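Local coordinates for protein chlorite Dismutase (Nitrobacter winogradskyi, PDB 3QPI) that binds heme b and, as a chlorite dismutase, converts chlorite into chloride and molecular oxygen, at residues T71-G76 against A117-L122. Sequence-based numbering, arbitrary orientation.
With HEM (protoporphyrin IX containing Fe), chain C.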
ATOM      1  N   THR A  71      -0.948  12.627 -11.867  1.00 44.31           N
ATOM      2  CA  THR A  71      -2.372  12.894 -12.062  1.00 48.49           C
ATOM      3  C   THR A  71      -2.772  12.741 -13.525  1.00 49.38           C
ATOM      4  O   THR A  71      -3.944  12.562 -13.827  1.00 51.13           O
ATOM      5  CB  THR A  71      -2.788  14.297 -11.570  1.00 49.70           C
ATOM      6  OG1 THR A  71      -2.004  15.286 -12.233  1.00 54.09           O
ATOM      7  CG2 THR A  71      -2.590  14.428 -10.069  1.00 46.09           C
ATOM      8  N   SER A  72      -1.804  12.789 -14.433  1.00 51.34           N
ATOM      9  CA  SER A  72      -2.117  12.633 -15.851  1.00 56.25           C
ATOM     10  C   SER A  72      -2.382  11.179 -16.246  1.00 53.37           C
ATOM     11  O   SER A  72      -3.136  10.930 -17.183  1.00 53.00           O
ATOM     12  CB  SER A  72      -1.003  13.205 -16.725  1.00 57.21           C
ATOM     13  OG  SER A  72       0.180  12.453 -16.585  1.00 56.24           O
ATOM     14  N   VAL A  73      -1.782  10.218 -15.546  1.00 45.84           N
ATOM     15  CA  VAL A  73      -2.039   8.812 -15.884  1.00 47.51           C
ATOM     16  C   VAL A  73      -2.848   8.014 -14.853  1.00 47.08           C
ATOM     17  O   VAL A  73      -3.523   7.065 -15.222  1.00 47.61           O
ATOM     18  CB  VAL A  73      -0.746   8.031 -16.200  1.00 45.66           C
ATOM     19  CG1 VAL A  73      -0.088   8.580 -17.473  1.00 48.76           C
ATOM     20  CG2 VAL A  73       0.209   8.069 -15.031  1.00 38.98           C
ATOM     21  N   GLN A  74      -2.799   8.384 -13.578  1.00 45.66           N
ATOM     22  CA  GLN A  74      -3.375   7.527 -12.536  1.00 43.76           C
ATOM     23  C   GLN A  74      -4.900   7.438 -12.604  1.00 43.77           C
ATOM     24  O   GLN A  74      -5.568   8.360 -13.063  1.00 43.60           O
ATOM     25  CB  GLN A  74      -2.929   7.983 -11.137  1.00 40.45           C
ATOM     26  CG  GLN A  74      -3.647   9.198 -10.604  1.00 38.99           C
ATOM     27  CD  GLN A  74      -2.821   9.935  -9.563  1.00 42.44           C
ATOM     28  OE1 GLN A  74      -1.735   9.488  -9.174  1.00 41.62           O
ATOM     29  NE2 GLN A  74      -3.320  11.078  -9.122  1.00 41.48           N
ATOM     30  N   ALA A  75      -5.438   6.315 -12.139  1.00 35.82           N
ATOM     31  CA  ALA A  75      -6.883   6.125 -12.083  1.00 36.96           C
ATOM     32  C   ALA A  75      -7.362   6.204 -10.635  1.00 37.92           C
ATOM     33  O   ALA A  75      -6.556   6.266  -9.701  1.00 37.52           O
ATOM     34  CB  ALA A  75      -7.263   4.793 -12.701  1.00 35.34           C
ATOM     35  N   GLY A  76      -8.673   6.216 -10.443  1.00 37.51           N
ATOM     36  CA  GLY A  76      -9.235   6.307  -9.106  1.00 36.71           C
ATOM     37  C   GLY A  76      -9.698   4.958  -8.589  1.00 35.16           C
ATOM     38  O   GLY A  76      -9.726   3.981  -9.335  1.00 34.37           O
ATOM     39  N   ALA A 117       9.924   4.673 -11.686  1.00 40.98           N
ATOM     40  CA  ALA A 117       9.835   3.307 -12.166  1.00 41.37           C
ATOM     41  C   ALA A 117       8.423   2.728 -12.045  1.00 41.38           C
ATOM     42  O   ALA A 117       8.139   1.686 -12.626  1.00 40.94           O
ATOM     43  CB  ALA A 117      10.829   2.416 -11.437  1.00 40.45           C
ATOM     44  N   SER A 118       7.535   3.380 -11.300  1.00 36.14           N
ATOM     45  CA  SER A 118       6.194   2.818 -11.132  1.00 38.38           C
ATOM     46  C   SER A 118       5.189   3.417 -12.108  1.00 38.54           C
ATOM     47  O   SER A 118       4.130   2.839 -12.335  1.00 36.29           O
ATOM     48  CB  SER A 118       5.699   2.997  -9.696  1.00 37.11           C
ATOM     49  OG  SER A 118       6.532   2.279  -8.802  1.00 35.64           O
ATOM     50  N   LEU A 119       5.529   4.559 -12.696  1.00 39.04           N
ATOM     51  CA  LEU A 119       4.621   5.246 -13.611  1.00 41.82           C
ATOM     52  C   LEU A 119       4.087   4.345 -14.734  1.00 40.46           C
ATOM     53  O   LEU A 119       2.960   4.510 -15.176  1.00 42.25           O
ATOM     54  CB  LEU A 119       5.294   6.487 -14.214  1.00 41.50           C
ATOM     55  CG  LEU A 119       5.391   7.702 -13.288  1.00 43.79           C
ATOM     56  CD1 LEU A 119       6.148   8.840 -13.961  1.00 45.11           C
ATOM     57  CD2 LEU A 119       4.013   8.183 -12.844  1.00 43.56           C
ATOM     58  N   LYS A 120       4.877   3.391 -15.196  1.00 42.39           N
ATOM     59  CA  LYS A 120       4.422   2.568 -16.318  1.00 46.75           C
ATOM     60  C   LYS A 120       3.231   1.695 -15.936  1.00 48.99           C
ATOM     61  O   LYS A 120       2.489   1.261 -16.802  1.00 51.32           O
ATOM     62  CB  LYS A 120       5.554   1.707 -16.885  1.00 41.34           C
ATOM     63  CG  LYS A 120       6.189   0.743 -15.902  1.00 44.15           C
ATOM     64  CD  LYS A 120       7.430   0.072 -16.500  1.00 46.62           C
ATOM     65  CE  LYS A 120       7.053  -0.920 -17.598  1.00 56.04           C
ATOM     66  NZ  LYS A 120       8.219  -1.389 -18.439  1.00 60.66           N
ATOM     67  N   TYR A 121       3.047   1.445 -14.644  1.00 39.01           N
ATOM     68  CA  TYR A 121       1.984   0.553 -14.189  1.00 36.48           C
ATOM     69  C   TYR A 121       0.642   1.244 -14.045  1.00 36.09           C
ATOM     70  O   TYR A 121      -0.345   0.612 -13.640  1.00 35.75           O
ATOM     71  CB  TYR A 121       2.358  -0.100 -12.861  1.00 33.93           C
ATOM     72  CG  TYR A 121       3.515  -1.059 -12.973  1.00 38.97           C
ATOM     73  CD1 TYR A 121       3.313  -2.378 -13.358  1.00 40.97           C
ATOM     74  CD2 TYR A 121       4.813  -0.648 -12.703  1.00 36.28           C
ATOM     75  CE1 TYR A 121       4.375  -3.266 -13.461  1.00 40.41           C
ATOM     76  CE2 TYR A 121       5.876  -1.529 -12.808  1.00 39.16           C
ATOM     77  CZ  TYR A 121       5.644  -2.834 -13.180  1.00 38.75           C
ATOM     78  OH  TYR A 121       6.690  -3.708 -13.279  1.00 41.74           O
ATOM     79  N   LEU A 122       0.596   2.536 -14.347  1.00 35.35           N
ATOM     80  CA  LEU A 122      -0.675   3.256 -14.369  1.00 39.68           C
ATOM     81  C   LEU A 122      -1.049   3.431 -15.823  1.00 40.05           C
ATOM     82  O   LEU A 122      -0.165   3.591 -16.665  1.00 43.27           O
ATOM     83  CB  LEU A 122      -0.573   4.638 -13.688  1.00 41.72           C
ATOM     84  CG  LEU A 122       0.381   4.795 -12.491  1.00 41.60           C
ATOM     85  CD1 LEU A 122       0.288   6.204 -11.911  1.00 38.07           C
ATOM     86  CD2 LEU A 122       0.118   3.752 -11.403  1.00 39.08           C
TER
HETATM   87  CHA HEM C1001       4.629   6.268  -1.399  1.00 18.80           C
HETATM   88  CHB HEM C1001       3.651   6.123  -6.081  1.00 24.82           C
HETATM   89  CHC HEM C1001       3.089   1.300  -5.815  1.00 20.79           C
HETATM   90  CHD HEM C1001       4.346   1.468  -1.260  1.00 17.06           C
HETATM   91  C1A HEM C1001       4.388   6.582  -2.693  1.00  6.83           C
HETATM   92  C2A HEM C1001       4.415   7.958  -3.162  1.00 12.52           C
HETATM   93  C3A HEM C1001       4.130   7.966  -4.479  1.00  4.80           C
HETATM   94  C4A HEM C1001       3.931   6.567  -4.852  1.00 19.25           C
HETATM   95  CMA HEM C1001       4.071   9.232  -5.410  1.00 28.10           C
HETATM   96  CAA HEM C1001       4.770   9.121  -2.221  1.00 17.10           C
HETATM   97  CBA HEM C1001       3.567   9.852  -1.644  1.00 30.24           C
HETATM   98  CGA HEM C1001       4.124  11.061  -0.921  1.00 33.27           C
HETATM   99  O1A HEM C1001       4.040  11.037   0.322  1.00 27.72           O
HETATM  100  O2A HEM C1001       4.668  12.018  -1.557  1.00 26.85           O
HETATM  101  C1B HEM C1001       3.414   4.815  -6.333  1.00 20.73           C
HETATM  102  C2B HEM C1001       2.907   4.374  -7.609  1.00 16.78           C
HETATM  103  C3B HEM C1001       2.714   3.066  -7.519  1.00 21.82           C
HETATM  104  C4B HEM C1001       3.123   2.622  -6.200  1.00 11.90           C
HETATM  105  CMB HEM C1001       2.575   5.234  -8.856  1.00 20.67           C
HETATM  106  CAB HEM C1001       2.181   2.208  -8.688  1.00 28.91           C
HETATM  107  CBB HEM C1001       1.149   1.388  -8.481  1.00 26.00           C
HETATM  108  C1C HEM C1001       3.401   0.890  -4.576  1.00  7.42           C
HETATM  109  C2C HEM C1001       3.375  -0.471  -4.040  1.00 15.42           C
HETATM  110  C3C HEM C1001       3.697  -0.380  -2.751  1.00 11.41           C
HETATM  111  C4C HEM C1001       3.970   1.018  -2.474  1.00 18.72           C
HETATM  112  CMC HEM C1001       2.953  -1.729  -4.837  1.00 11.66           C
HETATM  113  CAC HEM C1001       3.857  -1.473  -1.680  1.00 26.62           C
HETATM  114  CBC HEM C1001       4.181  -2.719  -2.053  1.00 30.78           C
HETATM  115  C1D HEM C1001       4.494   2.733  -0.853  1.00 17.59           C
HETATM  116  C2D HEM C1001       4.848   3.095   0.498  1.00  9.98           C
HETATM  117  C3D HEM C1001       4.922   4.614   0.429  1.00 16.64           C
HETATM  118  C4D HEM C1001       4.637   4.973  -0.939  1.00  6.11           C
HETATM  119  CMD HEM C1001       5.091   2.210   1.765  1.00 22.39           C
HETATM  120  CAD HEM C1001       5.267   5.582   1.569  1.00 17.08           C
HETATM  121  CBD HEM C1001       6.778   5.842   1.459  1.00 22.89           C
HETATM  122  CGD HEM C1001       7.231   6.649   2.656  1.00 28.50           C
HETATM  123  O1D HEM C1001       6.631   7.720   2.902  1.00 27.19           O
HETATM  124  O2D HEM C1001       8.188   6.224   3.362  1.00 28.47           O
HETATM  125  NA  HEM C1001       4.065   5.710  -3.749  1.00 10.34           N
HETATM  126  NB  HEM C1001       3.545   3.729  -5.468  1.00 16.16           N
HETATM  127  NC  HEM C1001       3.777   1.770  -3.600  1.00 18.53           N
HETATM  128  ND  HEM C1001       4.390   3.860  -1.687  1.00 13.16           N
HETATM  129 FE   HEM C1001       4.124   3.654  -3.561  1.00 23.80          FE
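V73 and L122 meet through methyls while the leucine's other methyl turns to the heme, a compact example of how a heme pocket is tied to the shell around it. CD1 of L122 lies against both V73 CG2, at 3.6 Å, and Q74 CB. Its CD2 reaches the cofactor, 3.7 Å from the vinyl carbon CAB and close to the methyl CMB. The V73 and L122 side chains meet at about a right angle, and with CG1 of V73 anti to its carbonyl carbon (chi1 -65°), it is the other methyl, CG2, that faces the leucine. In this family of dimeric alpha+beta barrel proteins, the contact joins helix 64-73 and the residues after it to the loop that follows the axial ligand H114 and leads to strand 126-131. From that loop S118 also touches the heme, its CB 3.7 Å from C3B, and its hydroxyl is hydrogen-bonded to H114 O. An alanine in place of L122 would keep only the CB contact with V73 CG2, and would probably leave Q74 CB and heme CAB and CMB without the methyls that meet them, opening a gap between V73 and the porphyrin. Packing is looser toward L119, whose CD2 comes only within 4.4 Å of V73 CG2. No hydrogen bond crosses between 71-76 and 117-122; OE1 of the Q74 amide is hydrogen-bonded to R127 NH1, and V73, Q74 and L119 are partly exposed whereas L122 is buried against the heme.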